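PDB 2II1: acetamidase from Bacillus halodurans, which binds calcium ions and probably hydrolyses carbon-nitrogen bonds, other than peptide bonds, in linear amides. Local coordinates for residues I11-K16 against P143-T148; T43-A48 against T108-I113; L64-A69 against V207-E212; Q241-M246 against A283-A288. All coordinates share one frame; numbering follows the deposited sequence. Where two conformers were deposited one is given.

Contact 1 of 4, residues I11-K16 against P143-T148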
loop_
_atom_site.group_PDB
_atom_site.type_symbol
_atom_site.label_atom_id
_atom_site.label_comp_id
_atom_site.label_asym_id
_atom_site.label_seq_id
_atom_site.Cartn_x
_atom_site.Cartn_y
_atom_site.Cartn_z
ATOM N N ILE A 11 28.274 -9.947 7.315
ATOM C CA ILE A 11 27.709 -10.181 8.641
ATOM C C ILE A 11 26.256 -10.683 8.510
ATOM O O ILE A 11 25.585 -10.391 7.540
ATOM C CB ILE A 11 27.798 -8.895 9.525
ATOM C CG1 ILE A 11 27.135 -7.691 8.841
ATOM C CG2 ILE A 11 29.278 -8.589 9.846
ATOM C CD1 ILE A 11 26.879 -6.480 9.732
ATOM N N PHE A 12 25.782 -11.441 9.493
ATOM C CA PHE A 12 24.421 -11.983 9.478
ATOM C C PHE A 12 23.534 -11.357 10.530
ATOM O O PHE A 12 22.303 -11.595 10.530
ATOM C CB PHE A 12 24.479 -13.501 9.611
ATOM C CG PHE A 12 25.128 -14.144 8.433
ATOM C CD1 PHE A 12 24.444 -14.245 7.244
ATOM C CD2 PHE A 12 26.460 -14.577 8.484
ATOM C CE1 PHE A 12 25.049 -14.782 6.122
ATOM C CE2 PHE A 12 27.075 -15.124 7.353
ATOM C CZ PHE A 12 26.369 -15.219 6.177
ATOM N N PHE A 13 24.143 -10.524 11.376
ATOM C CA PHE A 13 23.441 -9.815 12.437
ATOM C C PHE A 13 23.902 -8.378 12.459
ATOM O O PHE A 13 25.102 -8.091 12.290
ATOM C CB PHE A 13 23.754 -10.396 13.811
ATOM C CG PHE A 13 23.166 -11.753 14.058
ATOM C CD1 PHE A 13 23.745 -12.887 13.514
ATOM C CD2 PHE A 13 22.038 -11.903 14.848
ATOM C CE1 PHE A 13 23.197 -14.133 13.744
ATOM C CE2 PHE A 13 21.492 -13.147 15.066
ATOM C CZ PHE A 13 22.072 -14.257 14.516
HETATM N N MSE A 14 22.944 -7.489 12.712
HETATM C CA MSE A 14 23.211 -6.073 12.938
HETATM C C MSE A 14 23.575 -5.974 14.409
HETATM O O MSE A 14 22.724 -6.161 15.280
HETATM C CB MSE A 14 21.964 -5.238 12.592
HETATM C CG MSE A 14 21.525 -5.351 11.133
HETATM SE SE MSE A 14 22.389 -4.047 9.922
HETATM C CE MSE A 14 22.195 -5.056 8.145
ATOM N N ASP A 15 24.860 -5.731 14.674
ATOM C CA ASP A 15 25.467 -5.940 15.986
ATOM C C ASP A 15 26.554 -4.866 16.195
ATOM O O ASP A 15 27.470 -4.690 15.366
ATOM C CB ASP A 15 26.090 -7.353 16.021
ATOM C CG ASP A 15 26.569 -7.805 17.424
ATOM O OD1 ASP A 15 26.650 -7.008 18.387
ATOM O OD2 ASP A 15 26.896 -9.006 17.542
ATOM N N LYS A 16 26.410 -4.133 17.291
ATOM C CA LYS A 16 27.345 -3.100 17.715
ATOM C C LYS A 16 28.741 -3.666 17.966
ATOM O O LYS A 16 29.688 -2.907 18.044
ATOM C CB LYS A 16 26.839 -2.457 18.999
ATOM C CG LYS A 16 27.022 -3.376 20.217
ATOM C CD LYS A 16 25.912 -3.324 21.252
ATOM C CE LYS A 16 25.802 -4.683 22.017
ATOM N NZ LYS A 16 25.693 -5.934 21.108
ATOM N N PRO A 143 21.978 -7.701 19.498
ATOM C CA PRO A 143 22.059 -7.825 18.041
ATOM C C PRO A 143 20.746 -8.279 17.452
ATOM O O PRO A 143 20.015 -9.059 18.078
ATOM C CB PRO A 143 23.085 -8.941 17.831
ATOM C CG PRO A 143 23.820 -9.048 19.100
ATOM C CD PRO A 143 22.858 -8.666 20.176
ATOM N N ILE A 144 20.456 -7.822 16.248
ATOM C CA ILE A 144 19.205 -8.177 15.593
ATOM C C ILE A 144 19.570 -8.864 14.286
ATOM O O ILE A 144 20.196 -8.261 13.395
ATOM C CB ILE A 144 18.309 -6.912 15.373
ATOM C CG1 ILE A 144 18.032 -6.228 16.725
ATOM C CG2 ILE A 144 17.022 -7.277 14.655
ATOM C CD1 ILE A 144 17.077 -5.062 16.721
ATOM N N ASN A 145 19.179 -10.126 14.152
ATOM C CA ASN A 145 19.418 -10.829 12.879
ATOM C C ASN A 145 18.998 -10.002 11.664
ATOM O O ASN A 145 17.963 -9.323 11.701
ATOM C CB ASN A 145 18.688 -12.178 12.853
ATOM C CG ASN A 145 19.133 -13.059 11.711
ATOM O OD1 ASN A 145 18.477 -13.128 10.675
ATOM N ND2 ASN A 145 20.259 -13.735 11.889
ATOM N N ASN A 146 19.782 -10.092 10.587
ATOM C CA ASN A 146 19.538 -9.318 9.348
ATOM C C ASN A 146 18.142 -9.524 8.755
ATOM O O ASN A 146 17.599 -8.606 8.153
ATOM C CB ASN A 146 20.584 -9.637 8.242
ATOM C CG ASN A 146 21.969 -9.014 8.508
ATOM O OD1 ASN A 146 22.186 -8.356 9.527
ATOM N ND2 ASN A 146 22.907 -9.214 7.571
ATOM N N GLY A 147 17.568 -10.722 8.910
ATOM C CA GLY A 147 16.209 -11.008 8.381
ATOM C C GLY A 147 15.044 -10.237 9.007
ATOM O O GLY A 147 13.916 -10.291 8.503
ATOM N N THR A 148 15.317 -9.534 10.111
ATOM C CA THR A 148 14.308 -8.837 10.902
ATOM C C THR A 148 14.567 -7.329 10.747
ATOM O O THR A 148 15.675 -6.879 11.030
ATOM C CB THR A 148 14.399 -9.267 12.408
ATOM O OG1 THR A 148 14.235 -10.685 12.507
ATOM C CG2 THR A 148 13.304 -8.617 13.284
#
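Asp-15 OD1 is gripped twice: Lys-16 NZ meets it at 3.1 Å in a salt bridge, from above the carboxylate plane, and Glu-17 N gives it a hydrogen bond. Asn-145 OD1 takes one hydrogen bond, from Gly-147 N at 3.1 Å, in an Asx turn at the start of the type I turn from Asn-145 to Thr-148. CG of Asn-145 lies anti to the backbone N (chi1 -168°), carrying ND2 over one face of the Phe-13 ring. Asn-145 ND2 sits 3.2 Å from Phe-13 CZ, displaced toward the rim, with the amide plane nearly perpendicular to the ring. Met-14 and Ile-144 form an antiparallel hydrogen-bonded pair: Met-14 N gives to Ile-144 O at 2.9 Å, and Ile-144 N returns a bond to Met-14 O at 3.0 Å. Asn-146 N extends the ladder to Phe-12 O at 2.9 Å. The amide of Asn-146 crosses the bent selenomethionine Met-14, and its ND2 donates to Asn-58 O, a suitable polar anchor for a buried side chain. Pro-143, having no N-H to spend, sets its CG beside the carboxylate, 3.4 Å from Asp-15 OD2. This two-stranded antiparallel ribbon, running into an Asx turn, borders the calcium site: the ligand Asn-155 hydrogen-bonds Gly-147 O.

Contact 2 of 4, residues T43-A48 against T108-I113; sequences TNEEQA and TKLFPI
This is a polar surface contact in which an irregular loop, lying between strands 28-34 and 60-67, is tied to strand 107-114 by one carboxylate and one hydroxyl. Glu-45 supplies the first tie. Its chain runs extended beyond CG, so that Glu-45 OE2 reaches Leu-110 N at 2.7 Å, in a bond that is nearly straight (174° at the hydrogen) and uses the anti lone pair. A water lies 2.7 Å from Glu-45 OE2 and 2.9 Å from Leu-110 O, and accepts from Lys-109 NZ. Glu-45 OE2 and Lys-109 NZ, of opposite charge, stand 4.9 Å apart. Lys-109 NZ bonds to Tyr-120 O as well, and the lysine packs on Met-263 of the second subunit. A glutamate suits this place because its length spans the gap from loop to strand, and the nearby lysine would probably help keep it ionised. Asn-44 to Gln-47 form a type I beta turn, closed by Gln-47 N to Asn-44 O, and the strand belongs to a four-stranded antiparallel sheet. The turn presents Gln-47 O to Thr-108 OG1, which donates to it at 2.9 Å, nearly along the C=O axis. With OG1 anti to its own carbonyl carbon (chi1 -62°), Thr-108 keeps CG2 near Asn-44 O. A valine here would lack the hydroxyl, and would probably loosen the hold on the turn at Gln-47 O. Leu-110 adds an apolar edge: its CD1 rests 3.5 Å from Thr-43 O, while its CG lies 3.8 Å from Glu-45 CG.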
loop_
_atom_site.group_PDB
_atom_site.type_symbol
_atom_site.label_atom_id
_atom_site.label_comp_id
_atom_site.label_asym_id
_atom_site.label_seq_id
_atom_site.Cartn_x
_atom_site.Cartn_y
_atom_site.Cartn_z
ATOM N N THR A 43 22.178 -22.105 -7.404
ATOM C CA THR A 43 22.650 -21.852 -8.774
ATOM C C THR A 43 21.907 -22.669 -9.849
ATOM O O THR A 43 22.185 -22.533 -11.043
ATOM C CB THR A 43 24.117 -22.258 -8.866
ATOM O OG1 THR A 43 24.212 -23.646 -8.545
ATOM C CG2 THR A 43 24.979 -21.447 -7.878
ATOM N N ASN A 44 20.968 -23.503 -9.418
ATOM C CA ASN A 44 20.322 -24.507 -10.261
ATOM C C ASN A 44 18.867 -24.736 -9.813
ATOM O O ASN A 44 18.586 -24.735 -8.621
ATOM C CB ASN A 44 21.168 -25.792 -10.232
ATOM C CG ASN A 44 20.346 -27.058 -10.107
ATOM O OD1 ASN A 44 20.217 -27.611 -9.016
ATOM N ND2 ASN A 44 19.804 -27.544 -11.230
ATOM N N GLU A 45 17.952 -24.941 -10.768
ATOM C CA GLU A 45 16.498 -24.963 -10.486
ATOM C C GLU A 45 15.966 -26.261 -9.815
ATOM O O GLU A 45 14.814 -26.316 -9.371
ATOM C CB GLU A 45 15.713 -24.670 -11.772
ATOM C CG GLU A 45 15.847 -23.227 -12.306
ATOM C CD GLU A 45 14.833 -22.903 -13.412
ATOM O OE1 GLU A 45 14.360 -23.856 -14.070
ATOM O OE2 GLU A 45 14.507 -21.711 -13.643
ATOM N N GLU A 46 16.796 -27.298 -9.744
ATOM C CA GLU A 46 16.452 -28.514 -8.985
ATOM C C GLU A 46 17.002 -28.494 -7.539
ATOM O O GLU A 46 16.857 -29.476 -6.799
ATOM C CB GLU A 46 16.898 -29.775 -9.745
ATOM C CG GLU A 46 15.865 -30.264 -10.769
ATOM C CD GLU A 46 14.622 -30.882 -10.121
ATOM O OE1 GLU A 46 14.795 -31.826 -9.323
ATOM O OE2 GLU A 46 13.481 -30.438 -10.399
ATOM N N GLN A 47 17.611 -27.372 -7.137
ATOM C CA GLN A 47 18.054 -27.201 -5.749
ATOM C C GLN A 47 16.871 -26.773 -4.927
ATOM O O GLN A 47 16.179 -25.839 -5.291
ATOM C CB GLN A 47 19.144 -26.135 -5.605
ATOM C CG GLN A 47 20.536 -26.633 -5.817
ATOM C CD GLN A 47 21.538 -25.525 -5.656
ATOM O OE1 GLN A 47 21.978 -24.931 -6.642
ATOM N NE2 GLN A 47 21.887 -25.209 -4.405
ATOM N N ALA A 48 16.636 -27.467 -3.820
ATOM C CA ALA A 48 15.593 -27.066 -2.889
ATOM C C ALA A 48 16.137 -26.021 -1.910
ATOM O O ALA A 48 17.284 -26.132 -1.439
ATOM C CB ALA A 48 15.052 -28.279 -2.140
ATOM N N THR A 108 11.914 -23.718 -7.376
ATOM C CA THR A 108 13.003 -22.753 -7.552
ATOM C C THR A 108 13.069 -22.329 -9.010
ATOM O O THR A 108 12.994 -23.162 -9.909
ATOM C CB THR A 108 14.349 -23.348 -7.172
ATOM O OG1 THR A 108 14.328 -23.708 -5.800
ATOM C CG2 THR A 108 15.491 -22.335 -7.410
ATOM N N LYS A 109 13.218 -21.040 -9.259
ATOM C CA LYS A 109 13.248 -20.582 -10.625
ATOM C C LYS A 109 14.301 -19.497 -10.824
ATOM O O LYS A 109 14.465 -18.587 -9.979
ATOM C CB LYS A 109 11.862 -20.096 -11.027
ATOM C CG LYS A 109 11.730 -19.658 -12.468
ATOM C CD LYS A 109 10.437 -18.880 -12.659
ATOM C CE LYS A 109 10.385 -18.210 -14.015
ATOM N NZ LYS A 109 10.604 -19.169 -15.149
ATOM N N LEU A 110 14.991 -19.605 -11.966
ATOM C CA LEU A 110 16.073 -18.694 -12.351
ATOM C C LEU A 110 15.604 -17.678 -13.391
ATOM O O LEU A 110 14.851 -18.009 -14.314
ATOM C CB LEU A 110 17.320 -19.486 -12.836
ATOM C CG LEU A 110 18.122 -20.205 -11.714
ATOM C CD1 LEU A 110 19.255 -21.086 -12.233
ATOM C CD2 LEU A 110 18.690 -19.197 -10.757
ATOM N N PHE A 111 16.044 -16.436 -13.217
ATOM C CA PHE A 111 15.615 -15.328 -14.055
ATOM C C PHE A 111 16.847 -14.706 -14.655
ATOM O O PHE A 111 17.574 -13.985 -13.969
ATOM C CB PHE A 111 14.860 -14.255 -13.246
ATOM C CG PHE A 111 13.588 -14.742 -12.661
ATOM C CD1 PHE A 111 13.607 -15.561 -11.533
ATOM C CD2 PHE A 111 12.371 -14.423 -13.241
ATOM C CE1 PHE A 111 12.435 -16.054 -10.981
ATOM C CE2 PHE A 111 11.186 -14.911 -12.695
ATOM C CZ PHE A 111 11.214 -15.741 -11.558
ATOM N N PRO A 112 17.096 -14.997 -15.930
ATOM C CA PRO A 112 18.082 -14.209 -16.682
ATOM C C PRO A 112 17.749 -12.710 -16.710
ATOM O O PRO A 112 16.578 -12.317 -16.884
ATOM C CB PRO A 112 18.021 -14.781 -18.100
ATOM C CG PRO A 112 17.077 -15.937 -18.070
ATOM C CD PRO A 112 16.472 -16.076 -16.716
ATOM N N ILE A 113 18.774 -11.892 -16.534
ATOM C CA ILE A 113 18.661 -10.457 -16.723
ATOM C C ILE A 113 19.179 -10.179 -18.112
ATOM O O ILE A 113 20.282 -10.597 -18.439
ATOM C CB ILE A 113 19.507 -9.682 -15.715
ATOM C CG1 ILE A 113 19.109 -10.069 -14.303
ATOM C CG2 ILE A 113 19.355 -8.175 -15.930
ATOM C CD1 ILE A 113 17.625 -10.308 -14.126
HETATM O O HOH W 1 13.219 -20.148 -15.384
#

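Contact 3 of 4, residues L64-A69 against V207-E212; sequences LYVEGA and VNVKKE
The strands 64-67 and 207-210 cross at -50°, their axes 8.4 Å apart at closest approach, and strand 60-67 then runs into a type II beta turn from Val-66 to Ala-69. Strand 201-210 lies in the nine-stranded mixed sheet and strand 60-67 in the other large mixed sheet, so this is face-to-face packing of two beta sheets through small branched side chains. Val-209 and Val-66 carry it. Val-66 CG2 meets Val-207 CG2 tip to tip at 3.9 Å, whereas Val-66 CG1, anti to the backbone N (chi1 -176°), slides past Val-209 and comes within 3.4 Å of Val-209 CG2, tighter than usual for two methyl carbons. Val-209 CG2 also touches Ala-69 CB at 3.8 Å, and its CG1 stands 3.8 Å from Gly-68 O; short, forked valines fill this narrow interval on both sides. An alanine in place of Val-209 would remove both methyls and would probably leave Val-66 and Ala-69 poorly packed. Deeper in, Leu-64 CD2 lies 4.4 Å from Val-207 CG1, and Val-30 of strand 28-34 packs on both residues. Gly-68 suits the turn because its positive phi (96°) would jam a side chain against the preceding carbonyl O. The outer end is polar: Lys-211, its chain bent at chi2, curls back toward the turn, and its ammonium also forms a salt bridge with Asp-73. Lys-211 NZ donates to Gly-68 O at 2.6 Å, meeting it nearly along the C=O axis.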
loop_
_atom_site.group_PDB
_atom_site.type_symbol
_atom_site.label_atom_id
_atom_site.label_comp_id
_atom_site.label_asym_id
_atom_site.label_seq_id
_atom_site.Cartn_x
_atom_site.Cartn_y
_atom_site.Cartn_z
ATOM N N LEU A 64 30.492 -0.779 7.974
ATOM C CA LEU A 64 31.285 0.399 7.633
ATOM C C LEU A 64 31.230 1.361 8.814
ATOM O O LEU A 64 30.128 1.725 9.253
ATOM C CB LEU A 64 30.699 1.073 6.383
ATOM C CG LEU A 64 31.232 2.467 6.077
ATOM C CD1 LEU A 64 32.660 2.399 5.493
ATOM C CD2 LEU A 64 30.271 3.231 5.182
ATOM N N TYR A 65 32.408 1.783 9.300
ATOM C CA TYR A 65 32.521 2.816 10.337
ATOM C C TYR A 65 32.580 4.195 9.671
ATOM O O TYR A 65 33.544 4.516 8.941
ATOM C CB TYR A 65 33.778 2.597 11.223
ATOM C CG TYR A 65 33.728 3.346 12.551
ATOM C CD1 TYR A 65 33.998 4.714 12.610
ATOM C CD2 TYR A 65 33.390 2.696 13.735
ATOM C CE1 TYR A 65 33.952 5.421 13.809
ATOM C CE2 TYR A 65 33.347 3.396 14.952
ATOM C CZ TYR A 65 33.626 4.767 14.972
ATOM O OH TYR A 65 33.577 5.510 16.138
ATOM N N VAL A 66 31.552 5.005 9.929
ATOM C CA VAL A 66 31.482 6.386 9.438
ATOM C C VAL A 66 32.034 7.321 10.546
ATOM O O VAL A 66 31.372 7.542 11.580
ATOM C CB VAL A 66 30.031 6.763 9.030
ATOM C CG1 VAL A 66 29.959 8.157 8.415
ATOM C CG2 VAL A 66 29.459 5.717 8.085
ATOM N N GLU A 67 33.252 7.823 10.353
ATOM C CA GLU A 67 33.905 8.688 11.374
ATOM C C GLU A 67 33.193 10.023 11.414
ATOM O O GLU A 67 32.812 10.529 10.371
ATOM C CB GLU A 67 35.368 8.938 11.053
ATOM C CG GLU A 67 36.218 7.690 11.033
ATOM C CD GLU A 67 37.714 7.966 11.052
ATOM O OE1 GLU A 67 38.182 9.141 10.906
ATOM O OE2 GLU A 67 38.454 6.978 11.229
ATOM N N GLY A 68 32.999 10.563 12.609
ATOM C CA GLY A 68 32.202 11.781 12.829
ATOM C C GLY A 68 30.757 11.501 13.234
ATOM O O GLY A 68 30.082 12.389 13.788
ATOM N N ALA A 69 30.293 10.271 12.947
ATOM C CA ALA A 69 28.961 9.801 13.296
ATOM C C ALA A 69 28.973 9.393 14.755
ATOM O O ALA A 69 29.787 8.571 15.163
ATOM C CB ALA A 69 28.536 8.600 12.408
ATOM N N VAL A 207 27.645 8.597 1.678
ATOM C CA VAL A 207 27.206 8.581 3.061
ATOM C C VAL A 207 27.500 9.918 3.761
ATOM O O VAL A 207 28.672 10.339 3.846
ATOM C CB VAL A 207 27.798 7.362 3.833
ATOM C CG1 VAL A 207 29.320 7.296 3.696
ATOM C CG2 VAL A 207 27.369 7.399 5.296
ATOM N N ASN A 208 26.439 10.585 4.248
ATOM C CA ASN A 208 26.586 11.840 4.993
ATOM C C ASN A 208 26.149 11.670 6.426
ATOM O O ASN A 208 25.231 10.905 6.721
ATOM C CB ASN A 208 25.802 12.990 4.359
ATOM C CG ASN A 208 26.203 13.249 2.936
ATOM O OD1 ASN A 208 27.382 13.264 2.600
ATOM N ND2 ASN A 208 25.216 13.451 2.081
ATOM N N VAL A 209 26.844 12.367 7.326
ATOM C CA VAL A 209 26.499 12.360 8.742
ATOM C C VAL A 209 25.694 13.619 8.978
ATOM O O VAL A 209 26.089 14.710 8.533
ATOM C CB VAL A 209 27.728 12.328 9.642
ATOM C CG1 VAL A 209 27.322 12.553 11.110
ATOM C CG2 VAL A 209 28.451 11.021 9.485
ATOM N N LYS A 210 24.526 13.450 9.594
ATOM C CA LYS A 210 23.668 14.566 9.948
ATOM C C LYS A 210 23.592 14.594 11.463
ATOM O O LYS A 210 23.298 13.588 12.096
ATOM C CB LYS A 210 22.266 14.458 9.324
ATOM C CG LYS A 210 22.228 14.550 7.803
ATOM C CD LYS A 210 22.666 15.918 7.281
ATOM C CE LYS A 210 23.684 15.785 6.153
ATOM N NZ LYS A 210 24.752 16.847 6.185
ATOM N N LYS A 211 23.867 15.764 12.034
ATOM C CA LYS A 211 24.011 15.904 13.462
ATOM C C LYS A 211 22.698 16.116 14.188
ATOM O O LYS A 211 22.640 15.930 15.402
ATOM C CB LYS A 211 25.017 17.017 13.768
ATOM C CG LYS A 211 26.422 16.598 13.385
ATOM C CD LYS A 211 27.013 15.737 14.493
ATOM C CE LYS A 211 28.207 14.903 14.059
ATOM N NZ LYS A 211 28.579 13.947 15.153
ATOM N N GLU A 212 21.643 16.481 13.468
ATOM C CA GLU A 212 20.341 16.564 14.084
ATOM C C GLU A 212 19.406 15.574 13.435
ATOM O O GLU A 212 19.239 15.556 12.209
ATOM C CB GLU A 212 19.738 17.966 14.006
ATOM C CG GLU A 212 18.793 18.249 15.197
ATOM C CD GLU A 212 17.562 19.050 14.815
ATOM O OE1 GLU A 212 17.721 20.102 14.154
ATOM O OE2 GLU A 212 16.436 18.625 15.183
#

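Contact 4 of 4, residues Q241-M246 against A283-A288; sequences QATKNM and ARFSLA
The packed side of this contact is where helix 235-253 lays Ala-242 and Met-246, one turn apart, against strand 281-288, and its looser margin is the polar outer surface of the helix. The axes of the helix and strand segments pass 6.9 Å apart at an angle of 34°, a close approach that the small Ala-242 permits: its CB sits 3.7 Å from Phe-285 N and 3.8 Å from Ala-283 O, directly on the strand backbone. Phe-285, its CG anti to the backbone N (chi1 -160°), lifts its ring beside the helix. Met-246, a selenomethionine, crosses it at about a right angle, CG lying 3.9 Å from Phe-285 CD1. The flexible, unbranched chain bends at chi2 and chi3, laying Met-246 CE against the carbonyl, 3.1 Å from Phe-285 O. On the ring's other flank, Thr-243 OG1 approaches Phe-285 CD2 at 3.7 Å, while hydrogen-bonding to Ala-239 O one turn earlier; this satisfies a buried hydroxyl within the helix. By contrast, Gln-241 lies exposed, bonding through NE2 to Asn-245 OD1 at 2.9 Å. Ile-192 of the second subunit packs on Thr-243 and Phe-285. Arg-284 leaves the strand on the side away from the helix, and its NH2 forms salt bridges with Asp-160 and Asp-189. This is a helix-on-sheet layer, with helices 235-253 and 258-268 against one face of the nine-stranded mixed sheet.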
loop_
_atom_site.group_PDB
_atom_site.type_symbol
_atom_site.label_atom_id
_atom_site.label_comp_id
_atom_site.label_asym_id
_atom_site.label_seq_id
_atom_site.Cartn_x
_atom_site.Cartn_y
_atom_site.Cartn_z
ATOM N N GLN A 241 2.064 2.851 13.176
ATOM C CA GLN A 241 3.346 3.479 13.489
ATOM C C GLN A 241 3.916 4.353 12.356
ATOM O O GLN A 241 4.359 5.460 12.641
ATOM C CB GLN A 241 4.413 2.477 13.881
ATOM C CG GLN A 241 5.608 3.119 14.534
ATOM C CD GLN A 241 5.259 3.774 15.876
ATOM O OE1 GLN A 241 4.675 3.138 16.750
ATOM N NE2 GLN A 241 5.573 5.047 16.014
ATOM N N ALA A 242 3.956 3.879 11.110
ATOM C CA ALA A 242 4.449 4.715 10.003
ATOM C C ALA A 242 3.677 6.017 9.872
ATOM O O ALA A 242 4.248 7.074 9.526
ATOM C CB ALA A 242 4.398 3.962 8.635
ATOM N N THR A 243 2.366 5.898 10.043
ATOM C CA THR A 243 1.436 7.001 9.938
ATOM C C THR A 243 1.662 8.023 11.073
ATOM O O THR A 243 1.739 9.221 10.824
ATOM C CB THR A 243 -0.047 6.491 9.916
ATOM O OG1 THR A 243 -0.197 5.535 8.857
ATOM C CG2 THR A 243 -1.027 7.648 9.726
ATOM N N LYS A 244 1.758 7.547 12.303
ATOM C CA LYS A 244 2.021 8.424 13.442
ATOM C C LYS A 244 3.361 9.133 13.375
ATOM O O LYS A 244 3.460 10.255 13.854
ATOM C CB LYS A 244 1.900 7.653 14.742
ATOM C CG LYS A 244 0.424 7.367 15.071
ATOM C CD LYS A 244 0.257 6.607 16.382
ATOM C CE LYS A 244 -1.213 6.480 16.778
ATOM N NZ LYS A 244 -1.350 6.192 18.239
ATOM N N ASN A 245 4.368 8.482 12.785
ATOM C CA ASN A 245 5.711 9.085 12.551
ATOM C C ASN A 245 5.686 10.275 11.591
ATOM O O ASN A 245 6.349 11.311 11.813
ATOM C CB ASN A 245 6.697 8.046 12.013
ATOM C CG ASN A 245 7.096 7.006 13.051
ATOM O OD1 ASN A 245 6.636 7.049 14.185
ATOM N ND2 ASN A 245 7.976 6.070 12.655
HETATM N N MSE A 246 4.923 10.127 10.525
HETATM C CA MSE A 246 4.690 11.246 9.611
HETATM C C MSE A 246 3.944 12.367 10.331
HETATM O O MSE A 246 4.360 13.522 10.329
HETATM C CB MSE A 246 3.917 10.783 8.368
HETATM C CG MSE A 246 3.800 11.872 7.315
HETATM SE SE MSE A 246 5.548 12.487 6.650
HETATM C CE MSE A 246 5.730 10.911 5.540
ATOM N N ALA A 283 5.767 -1.177 6.768
ATOM C CA ALA A 283 4.826 -0.276 6.097
ATOM C C ALA A 283 5.491 1.072 5.974
ATOM O O ALA A 283 6.460 1.361 6.713
ATOM C CB ALA A 283 3.544 -0.151 6.900
ATOM N N ARG A 284 5.021 1.883 5.025
ATOM C CA ARG A 284 5.505 3.280 4.894
ATOM C C ARG A 284 4.403 4.261 4.586
ATOM O O ARG A 284 3.499 3.962 3.810
ATOM C CB ARG A 284 6.652 3.451 3.867
ATOM C CG ARG A 284 6.376 3.018 2.456
ATOM C CD ARG A 284 7.669 2.615 1.743
ATOM N NE ARG A 284 7.444 2.478 0.297
ATOM C CZ ARG A 284 6.877 1.429 -0.289
ATOM N NH1 ARG A 284 6.476 0.393 0.420
ATOM N NH2 ARG A 284 6.688 1.410 -1.602
ATOM N N PHE A 285 4.481 5.437 5.204
ATOM C CA PHE A 285 3.590 6.536 4.840
ATOM C C PHE A 285 4.356 7.532 3.999
ATOM O O PHE A 285 5.406 8.028 4.433
ATOM C CB PHE A 285 3.000 7.269 6.056
ATOM C CG PHE A 285 1.770 8.047 5.705
ATOM C CD1 PHE A 285 1.857 9.303 5.140
ATOM C CD2 PHE A 285 0.532 7.458 5.830
ATOM C CE1 PHE A 285 0.709 9.972 4.739
ATOM C CE2 PHE A 285 -0.594 8.120 5.467
ATOM C CZ PHE A 285 -0.507 9.398 4.926
ATOM N N SER A 286 3.764 7.871 2.848
ATOM C CA SER A 286 4.381 8.696 1.831
ATOM C C SER A 286 3.561 9.975 1.562
ATOM O O SER A 286 2.325 9.917 1.358
ATOM C CB SER A 286 4.531 7.890 0.549
ATOM O OG SER A 286 4.977 8.670 -0.524
ATOM N N LEU A 287 4.254 11.120 1.578
ATOM C CA LEU A 287 3.653 12.395 1.205
ATOM C C LEU A 287 4.557 13.174 0.210
ATOM O O LEU A 287 5.774 13.209 0.383
ATOM C CB LEU A 287 3.395 13.207 2.463
ATOM C CG LEU A 287 2.647 14.528 2.322
ATOM C CD1 LEU A 287 1.126 14.333 1.971
ATOM C CD2 LEU A 287 2.846 15.338 3.587
ATOM N N ALA A 288 3.937 13.815 -0.791
ATOM C CA ALA A 288 4.627 14.578 -1.836
ATOM C C ALA A 288 5.497 15.717 -1.285
ATOM O O ALA A 288 5.073 16.457 -0.404
ATOM C CB ALA A 288 3.622 15.133 -2.833
#

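How the contacts relate
Along the chain, contacts 1, 2 and 3 interlock: contact 2 lies between the two segments of contact 1, and the segments of contact 3 alternate with those of both. Contact 4 follows. Contact 3 brings the two large mixed sheets together, and contact 4 covers another part of the nine-stranded sheet with helix; their centres are 24 Å apart. Contact 1 lies nearest the chain's centre, close to the calcium site, its centre 20 Å from that of contact 3. Contact 2 is peripheral, its centre 39 Å from that of contact 3 across the chain's centre. Residues remote in sequence are thus joined around a beta-rich body, while contacts 2 and 4 also meet the second subunit.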